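Local coordinates for protein RNase NGR3 (Nicotiana glutinosa, PDB 1VD3) that probably cleaves RNA as a ribonuclease of the T2 family and binds the nucleotide uridine 2'-phosphate in its active-site pocket, at residues Q15-S20 and P36-S41; F40-L45 and K78-L83; P159-N164 and H171-V176. One frame throughout, in Å; residues are numbered along the deposited sequence.

Contact 1: Q15-S20 and P36-S41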
loop_
_atom_site.group_PDB
_atom_site.type_symbol
_atom_site.label_atom_id
_atom_site.label_comp_id
_atom_site.label_asym_id
_atom_site.label_seq_id
_atom_site.Cartn_x
_atom_site.Cartn_y
_atom_site.Cartn_z
ATOM N N GLN A 15 1.537 -0.130 -0.429
ATOM C CA GLN A 15 0.952 -1.281 0.226
ATOM C C GLN A 15 1.386 -1.222 1.678
ATOM O O GLN A 15 2.387 -0.581 2.012
ATOM C CB GLN A 15 1.469 -2.578 -0.397
ATOM C CG GLN A 15 1.078 -2.763 -1.855
ATOM C CD GLN A 15 1.604 -4.061 -2.425
ATOM O OE1 GLN A 15 1.105 -5.142 -2.106
ATOM N NE2 GLN A 15 2.631 -3.964 -3.263
ATOM N N GLN A 16 0.637 -1.872 2.554
ATOM C CA GLN A 16 1.055 -1.879 3.940
ATOM C C GLN A 16 0.900 -3.247 4.563
ATOM O O GLN A 16 0.203 -4.118 4.033
ATOM C CB GLN A 16 0.305 -0.831 4.763
ATOM C CG GLN A 16 -1.149 -1.087 5.029
ATOM C CD GLN A 16 -1.648 -0.259 6.211
ATOM O OE1 GLN A 16 -1.250 0.896 6.389
ATOM N NE2 GLN A 16 -2.524 -0.842 7.015
ATOM N N TRP A 17 1.600 -3.438 5.675
ATOM C CA TRP A 17 1.555 -4.689 6.412
ATOM C C TRP A 17 0.565 -4.418 7.532
ATOM O O TRP A 17 0.878 -3.708 8.487
ATOM C CB TRP A 17 2.937 -5.016 6.983
ATOM C CG TRP A 17 3.007 -6.356 7.652
ATOM C CD1 TRP A 17 3.323 -6.607 8.960
ATOM C CD2 TRP A 17 2.745 -7.631 7.049
ATOM N NE1 TRP A 17 3.272 -7.959 9.209
ATOM C CE2 TRP A 17 2.918 -8.611 8.056
ATOM C CE3 TRP A 17 2.379 -8.041 5.758
ATOM C CZ2 TRP A 17 2.741 -9.979 7.810
ATOM C CZ3 TRP A 17 2.203 -9.405 5.511
ATOM C CH2 TRP A 17 2.385 -10.357 6.536
ATOM N N PRO A 18 -0.650 -4.980 7.423
ATOM C CA PRO A 18 -1.712 -4.804 8.414
ATOM C C PRO A 18 -1.267 -4.957 9.861
ATOM O O PRO A 18 -1.614 -4.139 10.714
ATOM C CB PRO A 18 -2.735 -5.863 8.010
ATOM C CG PRO A 18 -2.575 -5.935 6.535
ATOM C CD PRO A 18 -1.067 -5.933 6.380
ATOM N N ALA A 19 -0.499 -6.004 10.136
ATOM C CA ALA A 19 -0.024 -6.266 11.493
ATOM C C ALA A 19 0.670 -5.073 12.140
ATOM O O ALA A 19 0.486 -4.817 13.332
ATOM C CB ALA A 19 0.909 -7.474 11.495
ATOM N N SER A 20 1.463 -4.345 11.358
ATOM C CA SER A 20 2.198 -3.189 11.867
ATOM C C SER A 20 1.336 -1.957 12.097
ATOM O O SER A 20 1.783 -0.971 12.686
ATOM C CB SER A 20 3.342 -2.841 10.918
ATOM O OG SER A 20 4.229 -3.937 10.789
ATOM N N PRO A 36 -8.320 -9.166 8.842
ATOM C CA PRO A 36 -7.742 -9.295 7.502
ATOM C C PRO A 36 -6.717 -10.420 7.383
ATOM O O PRO A 36 -6.175 -10.895 8.386
ATOM C CB PRO A 36 -7.119 -7.920 7.266
ATOM C CG PRO A 36 -6.696 -7.514 8.642
ATOM C CD PRO A 36 -7.898 -7.903 9.474
ATOM N N ASP A 37 -6.468 -10.845 6.149
ATOM C CA ASP A 37 -5.497 -11.893 5.868
ATOM C C ASP A 37 -4.114 -11.409 6.275
ATOM O O ASP A 37 -3.853 -10.205 6.296
ATOM C CB ASP A 37 -5.458 -12.215 4.369
ATOM C CG ASP A 37 -6.770 -12.754 3.845
ATOM O OD1 ASP A 37 -7.291 -13.724 4.433
ATOM O OD2 ASP A 37 -7.273 -12.213 2.836
ATOM N N GLU A 38 -3.232 -12.348 6.600
ATOM C CA GLU A 38 -1.867 -12.003 6.957
ATOM C C GLU A 38 -1.137 -11.891 5.628
ATOM O O GLU A 38 -0.450 -12.815 5.195
ATOM C CB GLU A 38 -1.230 -13.095 7.824
ATOM C CG GLU A 38 0.259 -12.873 8.080
ATOM C CD GLU A 38 0.827 -13.802 9.140
ATOM O OE1 GLU A 38 0.445 -13.660 10.320
ATOM O OE2 GLU A 38 1.654 -14.673 8.795
ATOM N N ASP A 39 -1.320 -10.751 4.972
ATOM C CA ASP A 39 -0.708 -10.498 3.677
ATOM C C ASP A 39 -0.683 -8.983 3.514
ATOM O O ASP A 39 -1.396 -8.266 4.225
ATOM C CB ASP A 39 -1.562 -11.148 2.579
ATOM C CG ASP A 39 -0.934 -11.057 1.195
ATOM O OD1 ASP A 39 0.254 -10.686 1.077
ATOM O OD2 ASP A 39 -1.640 -11.375 0.213
ATOM N N PHE A 40 0.147 -8.493 2.599
ATOM C CA PHE A 40 0.212 -7.060 2.373
ATOM C C PHE A 40 -1.084 -6.614 1.725
ATOM O O PHE A 40 -1.614 -7.291 0.845
ATOM C CB PHE A 40 1.396 -6.699 1.476
ATOM C CG PHE A 40 2.724 -6.824 2.159
ATOM C CD1 PHE A 40 3.346 -8.062 2.280
ATOM C CD2 PHE A 40 3.331 -5.709 2.729
ATOM C CE1 PHE A 40 4.552 -8.187 2.962
ATOM C CE2 PHE A 40 4.534 -5.823 3.412
ATOM C CZ PHE A 40 5.147 -7.065 3.530
ATOM N N SER A 41 -1.593 -5.477 2.183
ATOM C CA SER A 41 -2.828 -4.916 1.666
ATOM C C SER A 41 -2.527 -3.608 0.950
ATOM O O SER A 41 -1.448 -3.042 1.095
ATOM C CB SER A 41 -3.798 -4.648 2.812
ATOM O OG SER A 41 -3.265 -3.666 3.681
#
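Trp17 turns CG anti to the backbone N (chi1 -175°), and Phe40 turns CG anti to its carbonyl carbon (chi1 -73°); these two torsions bring the aromatic groups together at the end of strand 10-16. The indole offers its six-membered ring, and CE3 stands over the centre of the phenyl face, 3.5 Å from Phe40 CE1. The planes make 47° with each other, neither stacked nor perpendicular. Farther along the same ring, Trp17 CZ3 comes to 3.5 Å from Asp39 C, while Trp17 CH2 reaches Glu38 CG at 3.6 Å, so one indole covers three successive residues of the incoming loop. Its pyrrole N-H is turned away to the carbonyl of Pro206, and Glu38 OE1 takes the backbone N of Phe208; both bonds tie this corner to the last ordered residues of the chain.

Where the loop becomes strand 41-48, Gln16 and Ser41 form an antiparallel hydrogen-bonded pair. Gln16 N donates to Ser41 O at 2.8 Å and Ser41 N donates to Gln16 O at 2.9 Å, a closed ring of two bonds that starts the pairing of strands 10-16 and 41-48 in the central sheet of this T2 ribonuclease. Gln16 O also meets the CA-H of Phe40, a second and softer contact on that carbonyl. Beyond the pair, Pro18 lays CD against Asp39 O at 3.2 Å; its CG lies 3.7 Å from Ser41 OG.

On the other side of the ladder the extended chain of Gln15 crosses Phe40 at about a right angle, with OE1 3.9 Å from Phe40 CB, and its NE2 is bonded to Ser123. The side chain of Asp39 leaves the backbone away from residues 15-20, and its carboxylate forms a salt bridge with Arg120.

Contact 2: F40-L45 and K78-L83; sequences FSIHGL and KNWPSL. With U2P (phosphoric acid mono-[2-(2,4-dioxo-3,4-dihydro-2H-pyrimidin-1-yl)-4-hydroxy-5-hydroxymethyl-tetrahydro-furan-3-yl] ester), chain B.
Ile42 sets its CG2 methyl squarely over the six-membered ring of Trp80, 3.5 Å from the ring centroid and 12° off the normal, a close CH-pi contact. CG2 is placed there by standing anti to the backbone N of Ile42, while CD1 on the other branch reaches toward the ring at CE3. The main chain reinforces this packing: Ile42 N donates to Asn79 O at 2.8 Å, in a nearly straight bond of 167° that joins the strand to the end of helix 73-79, just before Trp80 leaves helical geometry. The indole N-H makes a weak bond to His43 O at 3.1 Å, and CZ2 lies 3.8 Å from Gly44 CA. An alanine in place of Trp80 would probably open a gap beneath Ile42 and leave His43 O without its indole donor.

Beside this tight part a buried water bridges strand and loop: it donates to Ile42 O at 2.6 Å and to Pro81 O, and accepts from Ser41 OG. The looser side is at Lys78 and Asn79, where a second water lies by Phe40 O and, in a longer and weaker contact, Lys78 O, near the exposed Lys78 side chain.

The side chain of His43 leaves the strand away from residues 78-83, and its NE2 donates to phosphate oxygen O3P of U2P at 2.9 Å, near the ring plane. Gln175 holds ND1 on the other side of the imidazole; His43 is predicted to be an active-site residue. His96, Lys100 and His101 also bind the nucleotide. His43 and Gly44 both face Val14 in a classic beta bulge of strands 10-16 and 41-48, and behind them Trp80 lies among Phe93, Trp94 and Phe113, with Ala116 of helix 109-123 against both Trp80 and Ile42.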
loop_
_atom_site.group_PDB
_atom_site.type_symbol
_atom_site.label_atom_id
_atom_site.label_comp_id
_atom_site.label_asym_id
_atom_site.label_seq_id
_atom_site.Cartn_x
_atom_site.Cartn_y
_atom_site.Cartn_z
ATOM N N PHE A 40 0.147 -8.493 2.599
ATOM C CA PHE A 40 0.212 -7.060 2.373
ATOM C C PHE A 40 -1.084 -6.614 1.725
ATOM O O PHE A 40 -1.614 -7.291 0.845
ATOM C CB PHE A 40 1.396 -6.699 1.476
ATOM C CG PHE A 40 2.724 -6.824 2.159
ATOM C CD1 PHE A 40 3.346 -8.062 2.280
ATOM C CD2 PHE A 40 3.331 -5.709 2.729
ATOM C CE1 PHE A 40 4.552 -8.187 2.962
ATOM C CE2 PHE A 40 4.534 -5.823 3.412
ATOM C CZ PHE A 40 5.147 -7.065 3.530
ATOM N N SER A 41 -1.593 -5.477 2.183
ATOM C CA SER A 41 -2.828 -4.916 1.666
ATOM C C SER A 41 -2.527 -3.608 0.950
ATOM O O SER A 41 -1.448 -3.042 1.095
ATOM C CB SER A 41 -3.798 -4.648 2.812
ATOM O OG SER A 41 -3.265 -3.666 3.681
ATOM N N ILE A 42 -3.493 -3.126 0.186
ATOM C CA ILE A 42 -3.319 -1.879 -0.547
ATOM C C ILE A 42 -3.665 -0.677 0.324
ATOM O O ILE A 42 -4.666 -0.693 1.038
ATOM C CB ILE A 42 -4.246 -1.843 -1.787
ATOM C CG1 ILE A 42 -3.866 -2.969 -2.753
ATOM C CG2 ILE A 42 -4.171 -0.471 -2.467
ATOM C CD1 ILE A 42 -4.957 -3.315 -3.747
ATOM N N HIS A 43 -2.822 0.352 0.294
ATOM C CA HIS A 43 -3.142 1.583 1.014
ATOM C C HIS A 43 -3.706 2.477 -0.085
ATOM O O HIS A 43 -4.803 3.020 0.045
ATOM C CB HIS A 43 -1.900 2.244 1.643
ATOM C CG HIS A 43 -2.168 3.604 2.226
ATOM N ND1 HIS A 43 -1.394 4.150 3.228
ATOM C CD2 HIS A 43 -3.115 4.531 1.940
ATOM C CE1 HIS A 43 -1.853 5.352 3.534
ATOM N NE2 HIS A 43 -2.897 5.607 2.766
ATOM N N GLY A 44 -2.955 2.618 -1.177
ATOM C CA GLY A 44 -3.433 3.440 -2.278
ATOM C C GLY A 44 -2.525 3.517 -3.490
ATOM O O GLY A 44 -1.383 3.072 -3.454
ATOM N N LEU A 45 -3.059 4.066 -4.576
ATOM C CA LEU A 45 -2.320 4.256 -5.828
ATOM C C LEU A 45 -2.344 5.777 -5.995
ATOM O O LEU A 45 -3.398 6.358 -6.267
ATOM C CB LEU A 45 -3.057 3.568 -6.981
ATOM C CG LEU A 45 -2.441 3.659 -8.379
ATOM C CD1 LEU A 45 -1.010 3.137 -8.367
ATOM C CD2 LEU A 45 -3.302 2.859 -9.348
ATOM N N LYS A 78 -10.909 -7.610 1.258
ATOM C CA LYS A 78 -9.801 -8.431 1.733
ATOM C C LYS A 78 -8.409 -7.939 1.346
ATOM O O LYS A 78 -7.447 -8.199 2.061
ATOM C CB LYS A 78 -9.974 -9.878 1.265
ATOM C CG LYS A 78 -11.105 -10.618 1.965
ATOM C CD LYS A 78 -11.011 -12.115 1.737
ATOM C CE LYS A 78 -12.111 -12.859 2.484
ATOM N NZ LYS A 78 -11.971 -14.340 2.352
ATOM N N ASN A 79 -8.298 -7.237 0.223
ATOM C CA ASN A 79 -6.994 -6.755 -0.224
ATOM C C ASN A 79 -6.782 -5.256 -0.052
ATOM O O ASN A 79 -5.671 -4.757 -0.257
ATOM C CB ASN A 79 -6.761 -7.124 -1.694
ATOM C CG ASN A 79 -6.711 -8.624 -1.919
ATOM O OD1 ASN A 79 -6.144 -9.368 -1.119
ATOM N ND2 ASN A 79 -7.295 -9.073 -3.023
ATOM N N TRP A 80 -7.844 -4.547 0.324
ATOM C CA TRP A 80 -7.777 -3.101 0.522
ATOM C C TRP A 80 -8.684 -2.715 1.690
ATOM O O TRP A 80 -9.522 -1.815 1.580
ATOM C CB TRP A 80 -8.250 -2.387 -0.743
ATOM C CG TRP A 80 -7.839 -0.950 -0.833
ATOM C CD1 TRP A 80 -7.574 -0.099 0.204
ATOM C CD2 TRP A 80 -7.661 -0.192 -2.033
ATOM N NE1 TRP A 80 -7.237 1.146 -0.282
ATOM C CE2 TRP A 80 -7.286 1.115 -1.650
ATOM C CE3 TRP A 80 -7.785 -0.491 -3.397
ATOM C CZ2 TRP A 80 -7.032 2.126 -2.587
ATOM C CZ3 TRP A 80 -7.534 0.515 -4.329
ATOM C CH2 TRP A 80 -7.162 1.808 -3.916
ATOM N N PRO A 81 -8.518 -3.385 2.836
ATOM C CA PRO A 81 -9.342 -3.099 4.009
ATOM C C PRO A 81 -9.012 -1.789 4.709
ATOM O O PRO A 81 -7.932 -1.224 4.530
ATOM C CB PRO A 81 -9.051 -4.288 4.909
ATOM C CG PRO A 81 -7.583 -4.489 4.675
ATOM C CD PRO A 81 -7.478 -4.382 3.162
ATOM N N SER A 82 -9.966 -1.298 5.491
ATOM C CA SER A 82 -9.746 -0.100 6.284
ATOM C C SER A 82 -9.532 -0.624 7.697
ATOM O O SER A 82 -10.349 -1.388 8.205
ATOM C CB SER A 82 -10.966 0.818 6.268
ATOM O OG SER A 82 -10.776 1.882 7.184
ATOM N N LEU A 83 -8.431 -0.234 8.326
ATOM C CA LEU A 83 -8.140 -0.688 9.679
ATOM C C LEU A 83 -8.444 0.402 10.697
ATOM O O LEU A 83 -8.157 0.256 11.882
ATOM C CB LEU A 83 -6.673 -1.103 9.789
ATOM C CG LEU A 83 -6.230 -2.219 8.839
ATOM C CD1 LEU A 83 -4.758 -2.548 9.083
ATOM C CD2 LEU A 83 -7.099 -3.444 9.051
HETATM O "O5'" U2P B . 1.570 9.713 6.200
HETATM C "C5'" U2P B . 1.329 10.715 5.182
HETATM C "C4'" U2P B . -0.092 10.563 4.623
HETATM O "O4'" U2P B . -0.315 11.593 3.548
HETATM C "C1'" U2P B . -0.652 11.057 2.167
HETATM N N1 U2P B . 0.362 11.334 1.058
HETATM C C6 U2P B . 1.672 11.259 1.465
HETATM C C5 U2P B . 2.752 11.246 0.544
HETATM C C4 U2P B . 2.439 11.366 -0.898
HETATM O O4 U2P B . 3.299 11.263 -1.766
HETATM N N3 U2P B . 1.065 11.605 -1.215
HETATM C C2 U2P B . -0.013 11.626 -0.298
HETATM O O2 U2P B . -1.138 11.875 -0.680
HETATM C "C2'" U2P B . -1.097 9.627 2.544
HETATM O "O2'" U2P B . -2.493 9.569 2.965
HETATM P P U2P B . -3.768 9.568 2.044
HETATM O O1P U2P B . -5.168 9.696 2.357
HETATM O O2P U2P B . -3.415 10.192 0.731
HETATM O O3P U2P B . -3.830 8.158 1.702
HETATM C "C3'" U2P B . -0.253 9.274 3.781
HETATM O "O3'" U2P B . -0.978 8.248 4.554
HETATM O O HOH W 1 -4.164 -8.412 1.439
HETATM O O HOH W 2 -5.508 -1.327 3.448
#

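Contact 3: P159-N164 and H171-V176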
loop_
_atom_site.group_PDB
_atom_site.type_symbol
_atom_site.label_atom_id
_atom_site.label_comp_id
_atom_site.label_asym_id
_atom_site.label_seq_id
_atom_site.Cartn_x
_atom_site.Cartn_y
_atom_site.Cartn_z
ATOM N N PRO A 159 12.096 -1.191 -3.954
ATOM C CA PRO A 159 11.001 -0.562 -3.216
ATOM C C PRO A 159 11.563 0.411 -2.188
ATOM O O PRO A 159 12.768 0.421 -1.923
ATOM C CB PRO A 159 10.335 -1.747 -2.538
ATOM C CG PRO A 159 11.518 -2.583 -2.164
ATOM C CD PRO A 159 12.353 -2.550 -3.438
ATOM N N TYR A 160 10.685 1.236 -1.633
ATOM C CA TYR A 160 11.059 2.169 -0.579
ATOM C C TYR A 160 10.294 1.623 0.618
ATOM O O TYR A 160 9.092 1.377 0.521
ATOM C CB TYR A 160 10.578 3.583 -0.889
ATOM C CG TYR A 160 10.617 4.504 0.312
ATOM C CD1 TYR A 160 11.811 5.087 0.737
ATOM C CD2 TYR A 160 9.458 4.776 1.037
ATOM C CE1 TYR A 160 11.845 5.924 1.857
ATOM C CE2 TYR A 160 9.480 5.603 2.153
ATOM C CZ TYR A 160 10.673 6.176 2.556
ATOM O OH TYR A 160 10.681 7.008 3.645
ATOM N N ILE A 161 10.982 1.420 1.735
ATOM C CA ILE A 161 10.334 0.876 2.922
ATOM C C ILE A 161 10.087 1.928 3.989
ATOM O O ILE A 161 10.997 2.657 4.382
ATOM C CB ILE A 161 11.183 -0.243 3.577
ATOM C CG1 ILE A 161 11.547 -1.317 2.547
ATOM C CG2 ILE A 161 10.421 -0.851 4.740
ATOM C CD1 ILE A 161 10.362 -2.044 1.955
ATOM N N GLU A 162 8.847 2.001 4.455
ATOM C CA GLU A 162 8.486 2.926 5.512
ATOM C C GLU A 162 8.302 2.075 6.755
ATOM O O GLU A 162 7.617 1.053 6.711
ATOM C CB GLU A 162 7.173 3.638 5.192
ATOM C CG GLU A 162 6.772 4.646 6.253
ATOM C CD GLU A 162 5.435 5.279 5.966
ATOM O OE1 GLU A 162 4.915 5.084 4.845
ATOM O OE2 GLU A 162 4.908 5.976 6.855
ATOM N N CYS A 163 8.922 2.487 7.854
ATOM C CA CYS A 163 8.821 1.746 9.107
ATOM C C CYS A 163 8.176 2.583 10.192
ATOM O O CYS A 163 8.266 3.808 10.177
ATOM C CB CYS A 163 10.216 1.329 9.597
ATOM S SG CYS A 163 11.085 0.192 8.481
ATOM N N ASN A 164 7.509 1.914 11.125
ATOM C CA ASN A 164 6.928 2.593 12.271
ATOM C C ASN A 164 7.366 1.774 13.485
ATOM O O ASN A 164 8.198 0.870 13.350
ATOM C CB ASN A 164 5.393 2.725 12.167
ATOM C CG ASN A 164 4.666 1.398 12.218
ATOM O OD1 ASN A 164 3.449 1.365 12.428
ATOM N ND2 ASN A 164 5.387 0.308 12.013
ATOM N N HIS A 171 11.183 -1.581 15.690
ATOM C CA HIS A 171 10.992 -0.884 14.424
ATOM C C HIS A 171 10.517 -1.989 13.484
ATOM O O HIS A 171 11.156 -3.035 13.377
ATOM C CB HIS A 171 12.316 -0.287 13.958
ATOM C CG HIS A 171 12.896 0.692 14.927
ATOM N ND1 HIS A 171 12.498 2.011 14.981
ATOM C CD2 HIS A 171 13.798 0.530 15.924
ATOM C CE1 HIS A 171 13.128 2.619 15.970
ATOM N NE2 HIS A 171 13.923 1.743 16.558
ATOM N N GLN A 172 9.397 -1.759 12.810
ATOM C CA GLN A 172 8.816 -2.772 11.942
ATOM C C GLN A 172 8.495 -2.267 10.544
ATOM O O GLN A 172 8.262 -1.074 10.343
ATOM C CB GLN A 172 7.530 -3.281 12.593
ATOM C CG GLN A 172 6.563 -2.149 12.904
ATOM C CD GLN A 172 5.375 -2.561 13.759
ATOM O OE1 GLN A 172 4.460 -1.767 13.980
ATOM N NE2 GLN A 172 5.385 -3.796 14.246
ATOM N N ILE A 173 8.489 -3.182 9.579
ATOM C CA ILE A 173 8.144 -2.812 8.216
ATOM C C ILE A 173 6.670 -2.408 8.280
ATOM O O ILE A 173 5.828 -3.177 8.745
ATOM C CB ILE A 173 8.340 -3.996 7.237
ATOM C CG1 ILE A 173 7.857 -3.595 5.839
ATOM C CG2 ILE A 173 7.582 -5.221 7.730
ATOM C CD1 ILE A 173 8.270 -4.558 4.748
ATOM N N TYR A 174 6.366 -1.191 7.837
ATOM C CA TYR A 174 4.998 -0.689 7.882
ATOM C C TYR A 174 4.379 -0.580 6.496
ATOM O O TYR A 174 3.312 -1.141 6.245
ATOM C CB TYR A 174 4.977 0.669 8.592
ATOM C CG TYR A 174 3.640 1.387 8.587
ATOM C CD1 TYR A 174 2.481 0.767 9.061
ATOM C CD2 TYR A 174 3.540 2.698 8.121
ATOM C CE1 TYR A 174 1.256 1.442 9.068
ATOM C CE2 TYR A 174 2.328 3.379 8.124
ATOM C CZ TYR A 174 1.192 2.751 8.595
ATOM O OH TYR A 174 -0.002 3.434 8.587
ATOM N N GLN A 175 5.039 0.147 5.596
ATOM C CA GLN A 175 4.526 0.281 4.238
ATOM C C GLN A 175 5.614 0.091 3.191
ATOM O O GLN A 175 6.794 0.330 3.445
ATOM C CB GLN A 175 3.828 1.637 4.058
ATOM C CG GLN A 175 2.537 1.727 4.868
ATOM C CD GLN A 175 1.685 2.933 4.530
ATOM O OE1 GLN A 175 0.462 2.831 4.448
ATOM N NE2 GLN A 175 2.322 4.084 4.345
ATOM N N VAL A 176 5.208 -0.367 2.014
ATOM C CA VAL A 176 6.143 -0.597 0.924
ATOM C C VAL A 176 5.708 0.218 -0.277
ATOM O O VAL A 176 4.575 0.094 -0.745
ATOM C CB VAL A 176 6.185 -2.090 0.525
ATOM C CG1 VAL A 176 7.150 -2.287 -0.641
ATOM C CG2 VAL A 176 6.621 -2.932 1.719
#
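The Tyr174 ring has Gln175 CG against one face, offset toward the rim, and Glu162 OE2 at its edge, in the ring plane, 3.8 Å from Tyr174 CD2. The Asn164 amide lies stacked nearby, its plane 24° from that of the ring and Asn164 OD1 3.6 Å from Tyr174 CD1. Glu162 and Tyr174 run side by side, and the carboxylate stands almost perpendicular to the ring.

Glu162 also lies alongside Gln175, its other carboxylate oxygen doing the bonding. Gln175 NE2 donates to Glu162 OE1 at 2.8 Å, approaching from above the carboxylate plane, and the same oxygen accepts from Tyr177 OH. The other end of the Gln175 amide goes to His43, which links Glu162 of the neighbouring strand to a predicted active-site histidine, and the Glu162 side chain lies about 5 Å from the bound nucleotide.

The two strands form an antiparallel beta hairpin interrupted by a classic beta bulge. Tyr174 and Gln175 both face Glu162, whose carbonyl O accepts from Tyr174 N at 2.8 Å and from Gln175 N at 3.0 Å. Glu162 N returns a nearly straight bond to Gln175 O, 177° at the hydrogen. Past the bulge the register has moved by one residue, and Asn164 pairs with Gln172 through backbone bonds in both directions.

The opposite face of the hairpin is apolar. Ile161 CD1 packs 3.9 Å from Val176 CG2, Ile161 CG2 meets Ile173 CG1, and Pro159 CB touches Val176 CG1; helix 144-155 covers Pro159, Ile161 and Ile173. Cys163 SG is joined by a disulfide to Cys199.

From the N terminus, strand 10-16 runs into helix 18-22, and contact 1 closes the loop that follows by pairing residues 15-20 with 36-41. Contact 2 begins where contact 1 ends, sharing Phe40 and Ser41, and closes the longer excursion through helix 73-79. Contact 3 comes later as a short hairpin, in series with both rather than nested or crossed. All three reach one antiparallel sheet, contact 2 through strand 41-48 alone, in which strand 10-16 lies between strands 41-48 and 171-181. Gln15 O to Val176 N and Ser20 OG to Ile173 O probably bond contact 1 to contact 3, and Leu83 of contact 2 packs on Gln16 and Pro18.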